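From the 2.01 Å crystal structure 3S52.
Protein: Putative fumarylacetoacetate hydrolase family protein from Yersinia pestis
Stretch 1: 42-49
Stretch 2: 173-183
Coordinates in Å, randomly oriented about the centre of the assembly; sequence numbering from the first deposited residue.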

ATOM      1  N   VAL A  42     -19.787  -2.374   7.243  1.00 16.90           N
ATOM      2  CA  VAL A  42     -20.438  -3.618   6.855  1.00 15.50           C
ATOM      3  C   VAL A  42     -19.395  -4.652   6.495  1.00 17.17           C
ATOM      4  O   VAL A  42     -19.480  -5.804   6.923  1.00 20.04           O
ATOM      5  CB  VAL A  42     -21.394  -3.451   5.679  1.00 19.01           C
ATOM      6  CG1 VAL A  42     -21.883  -4.839   5.216  1.00 12.04           C
ATOM      7  CG2 VAL A  42     -22.550  -2.554   6.079  1.00 17.49           C
ATOM      8  N   GLU A  43     -18.403  -4.230   5.718  1.00 14.92           N
ATOM      9  CA  GLU A  43     -17.299  -5.108   5.334  1.00 12.15           C
ATOM     10  C   GLU A  43     -15.986  -4.588   5.902  1.00 12.32           C
ATOM     11  O   GLU A  43     -15.845  -3.383   6.169  1.00 13.61           O
ATOM     12  CB  GLU A  43     -17.204  -5.191   3.815  1.00 14.50           C
ATOM     13  CG  GLU A  43     -18.549  -5.436   3.152  1.00 17.44           C
ATOM     14  CD  GLU A  43     -18.412  -5.757   1.689  1.00 22.63           C
ATOM     15  OE1 GLU A  43     -17.866  -6.840   1.376  1.00 16.60           O
ATOM     16  OE2 GLU A  43     -18.821  -4.918   0.860  1.00 21.02           O
ATOM     17  N   PRO A  44     -15.018  -5.496   6.095  1.00 14.26           N
ATOM     18  CA  PRO A  44     -13.755  -5.120   6.719  1.00 13.36           C
ATOM     19  C   PRO A  44     -13.143  -3.909   6.044  1.00 16.64           C
ATOM     20  O   PRO A  44     -13.126  -3.809   4.817  1.00 16.32           O
ATOM     21  CB  PRO A  44     -12.879  -6.344   6.496  1.00 13.85           C
ATOM     22  CG  PRO A  44     -13.864  -7.496   6.483  1.00 14.45           C
ATOM     23  CD  PRO A  44     -15.161  -6.961   5.954  1.00 13.27           C
ATOM     24  N   VAL A  45     -12.644  -2.998   6.867  1.00 17.90           N
ATOM     25  CA  VAL A  45     -11.891  -1.840   6.402  1.00 13.63           C
ATOM     26  C   VAL A  45     -10.453  -2.266   6.133  1.00 13.95           C
ATOM     27  O   VAL A  45      -9.765  -2.744   7.027  1.00 16.88           O
ATOM     28  CB  VAL A  45     -11.916  -0.760   7.474  1.00 14.11           C
ATOM     29  CG1 VAL A  45     -11.064   0.418   7.062  1.00  9.13           C
ATOM     30  CG2 VAL A  45     -13.367  -0.337   7.727  1.00 15.89           C
ATOM     31  N   LEU A  46     -10.011  -2.119   4.890  1.00  9.45           N
ATOM     32  CA  LEU A  46      -8.711  -2.649   4.475  1.00 13.62           C
ATOM     33  C   LEU A  46      -7.767  -1.538   4.047  1.00 16.38           C
ATOM     34  O   LEU A  46      -8.160  -0.631   3.320  1.00 12.25           O
ATOM     35  CB  LEU A  46      -8.883  -3.624   3.304  1.00  8.67           C
ATOM     36  CG  LEU A  46      -9.689  -4.892   3.602  1.00  9.09           C
ATOM     37  CD1 LEU A  46      -9.499  -5.897   2.487  1.00  9.73           C
ATOM     38  CD2 LEU A  46      -9.192  -5.503   4.920  1.00  6.38           C
ATOM     39  N   PHE A  47      -6.520  -1.605   4.497  1.00 16.26           N
ATOM     40  CA  PHE A  47      -5.484  -0.739   3.949  1.00 15.27           C
ATOM     41  C   PHE A  47      -4.197  -1.532   3.944  1.00 14.69           C
ATOM     42  O   PHE A  47      -4.165  -2.658   4.449  1.00 15.33           O
ATOM     43  CB  PHE A  47      -5.354   0.556   4.757  1.00 10.21           C
ATOM     44  CG  PHE A  47      -4.987   0.338   6.207  1.00 13.36           C
ATOM     45  CD1 PHE A  47      -5.965   0.095   7.158  1.00  9.02           C
ATOM     46  CD2 PHE A  47      -3.663   0.402   6.616  1.00 15.39           C
ATOM     47  CE1 PHE A  47      -5.628  -0.103   8.490  1.00  9.28           C
ATOM     48  CE2 PHE A  47      -3.308   0.202   7.950  1.00 15.31           C
ATOM     49  CZ  PHE A  47      -4.285  -0.054   8.884  1.00 10.34           C
ATOM     50  N   ILE A  48      -3.133  -0.958   3.394  1.00  8.78           N
ATOM     51  CA  ILE A  48      -1.914  -1.734   3.156  1.00 10.10           C
ATOM     52  C   ILE A  48      -0.694  -0.911   3.546  1.00  9.56           C
ATOM     53  O   ILE A  48      -0.707   0.303   3.380  1.00 13.14           O
ATOM     54  CB  ILE A  48      -1.795  -2.130   1.660  1.00 16.36           C
ATOM     55  CG1 ILE A  48      -2.970  -3.021   1.242  1.00 18.11           C
ATOM     56  CG2 ILE A  48      -0.440  -2.836   1.366  1.00 16.00           C
ATOM     57  CD1 ILE A  48      -2.951  -3.454  -0.235  1.00 17.63           C
ATOM     58  N   LYS A  49       0.343  -1.571   4.069  1.00  7.39           N
ATOM     59  CA  LYS A  49       1.625  -0.929   4.308  1.00  7.51           C
ATOM     60  C   LYS A  49       2.660  -1.570   3.384  1.00 16.44           C
ATOM     61  O   LYS A  49       2.597  -2.773   3.108  1.00 16.63           O
ATOM     62  CB  LYS A  49       2.085  -1.122   5.751  1.00 12.67           C
ATOM     63  CG  LYS A  49       1.121  -0.667   6.849  1.00 17.32           C
ATOM     64  CD  LYS A  49       1.806  -0.842   8.220  1.00 21.85           C
ATOM     65  CE  LYS A  49       0.907  -0.496   9.395  1.00 17.86           C
ATOM     66  NZ  LYS A  49       0.982   0.949   9.797  1.00 22.56           N
ATOM     67  N   PRO A 173     -11.921 -15.878   7.882  1.00 14.97           N
ATOM     68  CA  PRO A 173     -12.767 -15.106   6.963  1.00 13.10           C
ATOM     69  C   PRO A 173     -12.168 -13.744   6.585  1.00 11.56           C
ATOM     70  O   PRO A 173     -12.425 -13.242   5.486  1.00 11.44           O
ATOM     71  CB  PRO A 173     -14.075 -14.908   7.746  1.00 14.24           C
ATOM     72  CG  PRO A 173     -13.751 -15.299   9.199  1.00 20.54           C
ATOM     73  CD  PRO A 173     -12.642 -16.310   9.097  1.00 16.13           C
ATOM     74  N   LEU A 174     -11.393 -13.137   7.476  1.00  9.84           N
ATOM     75  CA  LEU A 174     -10.795 -11.841   7.147  1.00 16.82           C
ATOM     76  C   LEU A 174      -9.812 -12.012   5.984  1.00 15.94           C
ATOM     77  O   LEU A 174      -9.849 -11.287   4.980  1.00 12.73           O
ATOM     78  CB  LEU A 174     -10.069 -11.241   8.363  1.00 10.22           C
ATOM     79  CG  LEU A 174      -9.340  -9.905   8.144  1.00  9.67           C
ATOM     80  CD1 LEU A 174     -10.306  -8.776   7.873  1.00  7.21           C
ATOM     81  CD2 LEU A 174      -8.475  -9.572   9.364  1.00 15.88           C
ATOM     82  N   ILE A 175      -8.934 -12.991   6.120  1.00 15.72           N
ATOM     83  CA  ILE A 175      -7.910 -13.193   5.119  1.00 10.68           C
ATOM     84  C   ILE A 175      -8.556 -13.651   3.821  1.00 14.27           C
ATOM     85  O   ILE A 175      -8.138 -13.264   2.735  1.00 11.53           O
ATOM     86  CB  ILE A 175      -6.825 -14.171   5.590  1.00 11.15           C
ATOM     87  CG1 ILE A 175      -6.061 -13.569   6.769  1.00  6.32           C
ATOM     88  CG2 ILE A 175      -5.861 -14.473   4.456  1.00 16.07           C
ATOM     89  CD1 ILE A 175      -4.967 -14.491   7.326  1.00 10.08           C
ATOM     90  N   SER A 176      -9.603 -14.458   3.937  1.00 17.02           N
ATOM     91  CA  SER A 176     -10.342 -14.873   2.762  1.00 12.17           C
ATOM     92  C   SER A 176     -10.863 -13.631   2.051  1.00 15.98           C
ATOM     93  O   SER A 176     -10.668 -13.451   0.848  1.00 15.91           O
ATOM     94  CB  SER A 176     -11.491 -15.802   3.161  1.00 15.91           C
ATOM     95  OG  SER A 176     -12.255 -16.170   2.036  1.00 20.92           O
ATOM     96  N   TYR A 177     -11.509 -12.759   2.811  1.00 14.34           N
ATOM     97  CA  TYR A 177     -12.016 -11.506   2.265  1.00 15.01           C
ATOM     98  C   TYR A 177     -10.930 -10.659   1.574  1.00 17.82           C
ATOM     99  O   TYR A 177     -11.108 -10.242   0.416  1.00 15.76           O
ATOM    100  CB  TYR A 177     -12.737 -10.702   3.353  1.00  8.38           C
ATOM    101  CG  TYR A 177     -13.255  -9.369   2.871  1.00 11.30           C
ATOM    102  CD1 TYR A 177     -14.338  -9.287   1.998  1.00 19.18           C
ATOM    103  CD2 TYR A 177     -12.647  -8.191   3.268  1.00 14.18           C
ATOM    104  CE1 TYR A 177     -14.808  -8.051   1.543  1.00 18.25           C
ATOM    105  CE2 TYR A 177     -13.111  -6.953   2.831  1.00 14.67           C
ATOM    106  CZ  TYR A 177     -14.187  -6.887   1.972  1.00 16.62           C
ATOM    107  OH  TYR A 177     -14.625  -5.644   1.543  1.00 18.42           O
HETATM  108  N   MSE A 178      -9.815 -10.419   2.263  1.00 11.24           N
HETATM  109  CA  MSE A 178      -8.703  -9.638   1.693  1.00 12.22           C
HETATM  110  C   MSE A 178      -8.256 -10.194   0.342  1.00 11.38           C
HETATM  111  O   MSE A 178      -7.945  -9.452  -0.584  1.00 12.51           O
HETATM  112  CB  MSE A 178      -7.487  -9.620   2.630  1.00  8.69           C
HETATM  113  CG  MSE A 178      -7.698  -8.901   3.945  1.00 10.44           C
HETATM  114 SE   MSE A 178      -6.222  -9.298   5.211  0.77 19.88          SE
HETATM  115  CE  MSE A 178      -6.632  -7.883   6.553  1.00 11.18           C
ATOM    116  N   SER A 179      -8.213 -11.508   0.235  1.00 10.17           N
ATOM    117  CA  SER A 179      -7.714 -12.148  -0.989  1.00 10.11           C
ATOM    118  C   SER A 179      -8.663 -11.942  -2.176  1.00 15.09           C
ATOM    119  O   SER A 179      -8.300 -12.269  -3.297  1.00 18.05           O
ATOM    120  CB  SER A 179      -7.496 -13.651  -0.769  1.00 13.72           C
ATOM    121  OG  SER A 179      -8.739 -14.358  -0.798  1.00 12.47           O
ATOM    122  N   ARG A 180      -9.871 -11.420  -1.944  1.00 10.08           N
ATOM    123  CA  ARG A 180     -10.773 -11.115  -3.057  1.00 12.36           C
ATOM    124  C   ARG A 180     -10.262  -9.895  -3.801  1.00 15.90           C
ATOM    125  O   ARG A 180     -10.489  -9.742  -4.989  1.00 14.46           O
ATOM    126  CB  ARG A 180     -12.194 -10.832  -2.575  1.00 15.77           C
ATOM    127  CG  ARG A 180     -12.946 -12.040  -2.011  1.00 17.68           C
ATOM    128  CD  ARG A 180     -14.371 -11.627  -1.610  1.00 18.69           C
ATOM    129  NE  ARG A 180     -15.090 -11.057  -2.749  1.00 14.53           N
ATOM    130  CZ  ARG A 180     -16.108 -10.210  -2.653  1.00 23.44           C
ATOM    131  NH1 ARG A 180     -16.542  -9.810  -1.462  1.00 19.68           N
ATOM    132  NH2 ARG A 180     -16.687  -9.755  -3.756  1.00 22.53           N
ATOM    133  N   PHE A 181      -9.569  -9.026  -3.077  1.00  8.66           N
ATOM    134  CA  PHE A 181      -9.024  -7.780  -3.620  1.00 16.98           C
ATOM    135  C   PHE A 181      -7.551  -7.922  -3.977  1.00 18.64           C
ATOM    136  O   PHE A 181      -7.126  -7.487  -5.049  1.00 16.32           O
ATOM    137  CB  PHE A 181      -9.253  -6.587  -2.672  1.00 16.41           C
ATOM    138  CG  PHE A 181     -10.698  -6.202  -2.544  1.00 21.21           C
ATOM    139  CD1 PHE A 181     -11.250  -5.230  -3.382  1.00 21.96           C
ATOM    140  CD2 PHE A 181     -11.516  -6.832  -1.615  1.00 15.63           C
ATOM    141  CE1 PHE A 181     -12.585  -4.876  -3.275  1.00 15.16           C
ATOM    142  CE2 PHE A 181     -12.846  -6.490  -1.496  1.00 16.69           C
ATOM    143  CZ  PHE A 181     -13.391  -5.508  -2.330  1.00 14.07           C
ATOM    144  N   PHE A 182      -6.763  -8.397  -3.012  1.00 15.10           N
ATOM    145  CA  PHE A 182      -5.312  -8.469  -3.160  1.00  9.97           C
ATOM    146  C   PHE A 182      -4.787  -9.905  -3.145  1.00 14.75           C
ATOM    147  O   PHE A 182      -5.117 -10.692  -2.262  1.00 12.99           O
ATOM    148  CB  PHE A 182      -4.646  -7.643  -2.058  1.00  8.46           C
ATOM    149  CG  PHE A 182      -5.397  -6.375  -1.733  1.00 13.51           C
ATOM    150  CD1 PHE A 182      -5.451  -5.334  -2.649  1.00  9.83           C
ATOM    151  CD2 PHE A 182      -6.050  -6.228  -0.527  1.00 16.77           C
ATOM    152  CE1 PHE A 182      -6.140  -4.171  -2.361  1.00  9.54           C
ATOM    153  CE2 PHE A 182      -6.741  -5.061  -0.238  1.00 15.99           C
ATOM    154  CZ  PHE A 182      -6.791  -4.044  -1.164  1.00 12.08           C
ATOM    155  N   THR A 183      -4.001 -10.261  -4.152  1.00 11.24           N
ATOM    156  CA  THR A 183      -3.279 -11.526  -4.073  1.00 16.12           C
ATOM    157  C   THR A 183      -2.325 -11.414  -2.888  1.00 16.39           C
ATOM    158  O   THR A 183      -1.558 -10.455  -2.784  1.00 12.76           O
ATOM    159  CB  THR A 183      -2.485 -11.814  -5.363  1.00 15.33           C
ATOM    160  OG1 THR A 183      -3.396 -12.187  -6.405  1.00 19.24           O
ATOM    161  CG2 THR A 183      -1.471 -12.957  -5.138  1.00 13.50           C
TER

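The helix of stretch 2 lies against stretch 1, and the contact is made almost wholly by side chains. Along stretch 1, side chains alternate: P44, L46 and I48 point toward the helix, while V45 and F47 point away.

P173 opens the stretch out of reach of stretch 1. L174 makes the first contact. Its CA-to-CB bond runs sideways, yet with chi1 t and chi2 p the end of the side chain comes nearer, bringing L174 CD1 to 3.8 Å from P44 CB. The length of leucine lets its terminal methyl reach the proline ring. I175 and S176 lie on parts of the helix that do not meet stretch 1.

Y177, one turn after L174, points toward stretch 1 and offers a broad aromatic surface. P44 packs over one face of its ring, with P44 CD 4.0 Å from the centroid of the Y177 ring and 21° off the normal, a CH-pi contact; P44 CG also comes to 3.5 Å from Y177 CD2. Proline suits this place because its compact ring presents CH groups to the aromatic face. Further along the ring, L46 CD1 approaches Y177 CE2 at 3.8 Å. The more polar end of tyrosine lies near E43, whose OE1 is 3.3 Å from Y177 CE1, and its hydroxyl is hydrogen-bonded elsewhere in the structure.

M178, a selenomethionine, points sideways, but its CG still lies 3.8 Å from L46 CD1; its flexible, apolar chain suits a buried position beside that methyl. S179 points away and turns its hydroxyl back on the helix, S179 OG donating to S176 O at 2.7 Å. R180 returns toward stretch 1 at the exposed margin. Its NH1 is 4.3 Å from E43 OE1, so the opposite charges are near each other but beyond salt-bridge distance. Long charged side chains are well placed here, where solvent can reach them.

F181 adds almost nothing, whereas F182 closes the contact with a buried ring. I48 CD1 sits 3.8 Å from the centroid of the F182 ring, only 6° off the normal, so the methyl group stands nearly above the ring centre in a second CH-pi contact. L46 CD1 also lies 4.0 Å from F182 CE2. That one leucine methyl therefore touches Y177, M178 and F182, filling the space among them, and L46 has the largest covered area in the contact.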